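Local structure of nicotinate-nucleotide--dimethylbenzimidazole phosphoribosyltransferase (Thermus thermophilus HB8, 1WX1) at residues Glu4-Ala9 and Leu33-Gly38. The protein probably catalyses the transfer of the phosphoribosyl group from nicotinate mononucleotide to 5,6-dimethylbenzimidazole, giving alpha-ribazole 5'-phosphate for cobalamin biosynthesis. Numbering follows the deposited sequence.
Sequences EVFAQA and LAALQG
Val-5 splits its two methyls over the last turn of the helix that ends at Gln-37. Val-5 CG1, anti to the backbone N (chi1 172°), reaches the main chain at Ala-34, 3.4 Å from Ala-34 O, while Val-5 CG2 comes up against the carbonyl group of Gly-38, 3.7 Å from Gly-38 C. Ala-34 O also accepts a weak hydrogen bond from Gly-38 N, so CG1 lies against a carbonyl already engaged in closing that turn. One turn on from Val-5, Ala-9 meets Ala-34 methyl to methyl, with the two CB atoms 3.8 Å apart.

This is a roughly antiparallel helix pair, 3-14 against 24-37, its local axes only 7.9 Å apart at a crossing of 146°. The small side chains of Ala-9, Ala-34 and Ala-35 probably allow that approach; the closest pair of alpha carbons belongs to Phe-6 and Ala-35, 4.7 Å apart. A shorter side chain at Val-5, such as an alanine, would probably leave a gap beside Gly-38 and the Ala-34 carbonyl.

The ring of Phe-6 is carried along the flank of the interface, CG anti to its backbone N (chi1 -156°). Ala-35 CB approaches this ring obliquely, 3.4 Å from Phe-6 CD1, and also touches Phe-6 CB. Leu-31, farther back on helix 24-37, packs against both Phe-6 and Ala-9, and Pro-42, in the loop that follows, touches Ala-34.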
ATOM      1  N   GLU A   4      19.691 -16.292  13.379  1.00 41.12           N
ATOM      2  CA  GLU A   4      19.329 -17.687  13.161  1.00 41.21           C
ATOM      3  C   GLU A   4      17.919 -17.776  12.581  1.00 37.81           C
ATOM      4  O   GLU A   4      17.674 -18.523  11.635  1.00 36.21           O
ATOM      5  CB  GLU A   4      19.407 -18.462  14.478  1.00 43.88           C
ATOM      6  CG  GLU A   4      19.249 -19.965  14.322  1.00 49.41           C
ATOM      7  CD  GLU A   4      19.445 -20.715  15.628  1.00 52.57           C
ATOM      8  OE1 GLU A   4      19.425 -21.964  15.604  1.00 55.31           O
ATOM      9  OE2 GLU A   4      19.618 -20.057  16.679  1.00 54.00           O
ATOM     10  N   VAL A   5      16.997 -17.005  13.151  1.00 34.90           N
ATOM     11  CA  VAL A   5      15.617 -16.987  12.680  1.00 31.69           C
ATOM     12  C   VAL A   5      15.553 -16.377  11.284  1.00 31.59           C
ATOM     13  O   VAL A   5      14.835 -16.869  10.413  1.00 30.93           O
ATOM     14  CB  VAL A   5      14.715 -16.172  13.634  1.00 31.36           C
ATOM     15  CG1 VAL A   5      13.327 -16.005  13.032  1.00 29.97           C
ATOM     16  CG2 VAL A   5      14.618 -16.882  14.977  1.00 30.89           C
ATOM     17  N   PHE A   6      16.313 -15.309  11.068  1.00 30.65           N
ATOM     18  CA  PHE A   6      16.337 -14.653   9.766  1.00 31.34           C
ATOM     19  C   PHE A   6      16.734 -15.682   8.705  1.00 30.56           C
ATOM     20  O   PHE A   6      16.149 -15.733   7.622  1.00 30.65           O
ATOM     21  CB  PHE A   6      17.334 -13.488   9.785  1.00 33.66           C
ATOM     22  CG  PHE A   6      17.054 -12.420   8.758  1.00 35.45           C
ATOM     23  CD1 PHE A   6      17.187 -11.075   9.089  1.00 38.30           C
ATOM     24  CD2 PHE A   6      16.662 -12.751   7.466  1.00 38.08           C
ATOM     25  CE1 PHE A   6      16.936 -10.074   8.146  1.00 38.98           C
ATOM     26  CE2 PHE A   6      16.410 -11.758   6.515  1.00 39.15           C
ATOM     27  CZ  PHE A   6      16.546 -10.417   6.859  1.00 38.66           C
ATOM     28  N   ALA A   7      17.722 -16.510   9.028  1.00 30.26           N
ATOM     29  CA  ALA A   7      18.192 -17.539   8.105  1.00 28.85           C
ATOM     30  C   ALA A   7      17.129 -18.614   7.874  1.00 28.26           C
ATOM     31  O   ALA A   7      16.883 -19.027   6.741  1.00 27.12           O
ATOM     32  CB  ALA A   7      19.465 -18.178   8.646  1.00 30.78           C
ATOM     33  N   GLN A   8      16.505 -19.065   8.958  1.00 29.04           N
ATOM     34  CA  GLN A   8      15.471 -20.091   8.887  1.00 29.41           C
ATOM     35  C   GLN A   8      14.260 -19.592   8.111  1.00 28.25           C
ATOM     36  O   GLN A   8      13.649 -20.339   7.348  1.00 29.86           O
ATOM     37  CB  GLN A   8      15.042 -20.501  10.295  1.00 31.40           C
ATOM     38  CG  GLN A   8      16.154 -21.128  11.124  1.00 34.69           C
ATOM     39  N   ALA A   9      13.908 -18.328   8.319  1.00 27.33           N
ATOM     40  CA  ALA A   9      12.771 -17.728   7.632  1.00 25.95           C
ATOM     41  C   ALA A   9      13.081 -17.626   6.145  1.00 25.48           C
ATOM     42  O   ALA A   9      12.212 -17.838   5.300  1.00 24.42           O
ATOM     43  CB  ALA A   9      12.481 -16.342   8.210  1.00 25.54           C
ATOM     44  N   LEU A  33      10.669  -8.997   9.762  1.00 17.93           N
ATOM     45  CA  LEU A  33       9.702  -9.126  10.847  1.00 18.29           C
ATOM     46  C   LEU A  33       9.961 -10.406  11.641  1.00 19.75           C
ATOM     47  O   LEU A  33       9.928 -10.403  12.876  1.00 19.55           O
ATOM     48  CB  LEU A  33       8.278  -9.127  10.284  1.00 16.73           C
ATOM     49  CG  LEU A  33       7.850  -7.783   9.682  1.00 16.01           C
ATOM     50  CD1 LEU A  33       6.493  -7.913   9.000  1.00 15.96           C
ATOM     51  CD2 LEU A  33       7.804  -6.729  10.800  1.00 17.65           C
ATOM     52  N   ALA A  34      10.219 -11.502  10.934  1.00 20.61           N
ATOM     53  CA  ALA A  34      10.494 -12.773  11.595  1.00 20.53           C
ATOM     54  C   ALA A  34      11.722 -12.656  12.488  1.00 20.42           C
ATOM     55  O   ALA A  34      11.713 -13.108  13.632  1.00 22.69           O
ATOM     56  CB  ALA A  34      10.709 -13.875  10.554  1.00 20.23           C
ATOM     57  N   ALA A  35      12.781 -12.046  11.961  1.00 20.99           N
ATOM     58  CA  ALA A  35      14.017 -11.878  12.714  1.00 22.33           C
ATOM     59  C   ALA A  35      13.814 -10.984  13.937  1.00 24.03           C
ATOM     60  O   ALA A  35      14.380 -11.244  14.999  1.00 24.03           O
ATOM     61  CB  ALA A  35      15.102 -11.300  11.813  1.00 22.26           C
ATOM     62  N   LEU A  36      13.006  -9.937  13.788  1.00 24.59           N
ATOM     63  CA  LEU A  36      12.732  -9.022  14.893  1.00 25.42           C
ATOM     64  C   LEU A  36      11.961  -9.697  16.016  1.00 25.19           C
ATOM     65  O   LEU A  36      12.262  -9.493  17.187  1.00 26.34           O
ATOM     66  CB  LEU A  36      11.932  -7.811  14.409  1.00 27.56           C
ATOM     67  CG  LEU A  36      12.679  -6.744  13.614  1.00 31.59           C
ATOM     68  CD1 LEU A  36      11.720  -5.604  13.282  1.00 32.87           C
ATOM     69  CD2 LEU A  36      13.858  -6.226  14.431  1.00 32.67           C
ATOM     70  N   GLN A  37      10.959 -10.495  15.658  1.00 25.61           N
ATOM     71  CA  GLN A  37      10.156 -11.187  16.657  1.00 25.99           C
ATOM     72  C   GLN A  37      10.810 -12.477  17.141  1.00 27.63           C
ATOM     73  O   GLN A  37      10.447 -13.008  18.190  1.00 27.44           O
ATOM     74  CB  GLN A  37       8.775 -11.522  16.103  1.00 24.83           C
ATOM     75  CG  GLN A  37       7.989 -10.334  15.588  1.00 27.55           C
ATOM     76  CD  GLN A  37       6.522 -10.667  15.403  1.00 27.76           C
ATOM     77  OE1 GLN A  37       6.147 -11.838  15.299  1.00 26.55           O
ATOM     78  NE2 GLN A  37       5.681  -9.638  15.359  1.00 30.44           N
ATOM     79  N   GLY A  38      11.763 -12.986  16.368  1.00 27.57           N
ATOM     80  CA  GLY A  38      12.431 -14.220  16.745  1.00 27.75           C
ATOM     81  C   GLY A  38      11.531 -15.420  16.512  1.00 28.58           C
ATOM     82  O   GLY A  38      11.605 -16.407  17.234  1.00 27.78           O
TER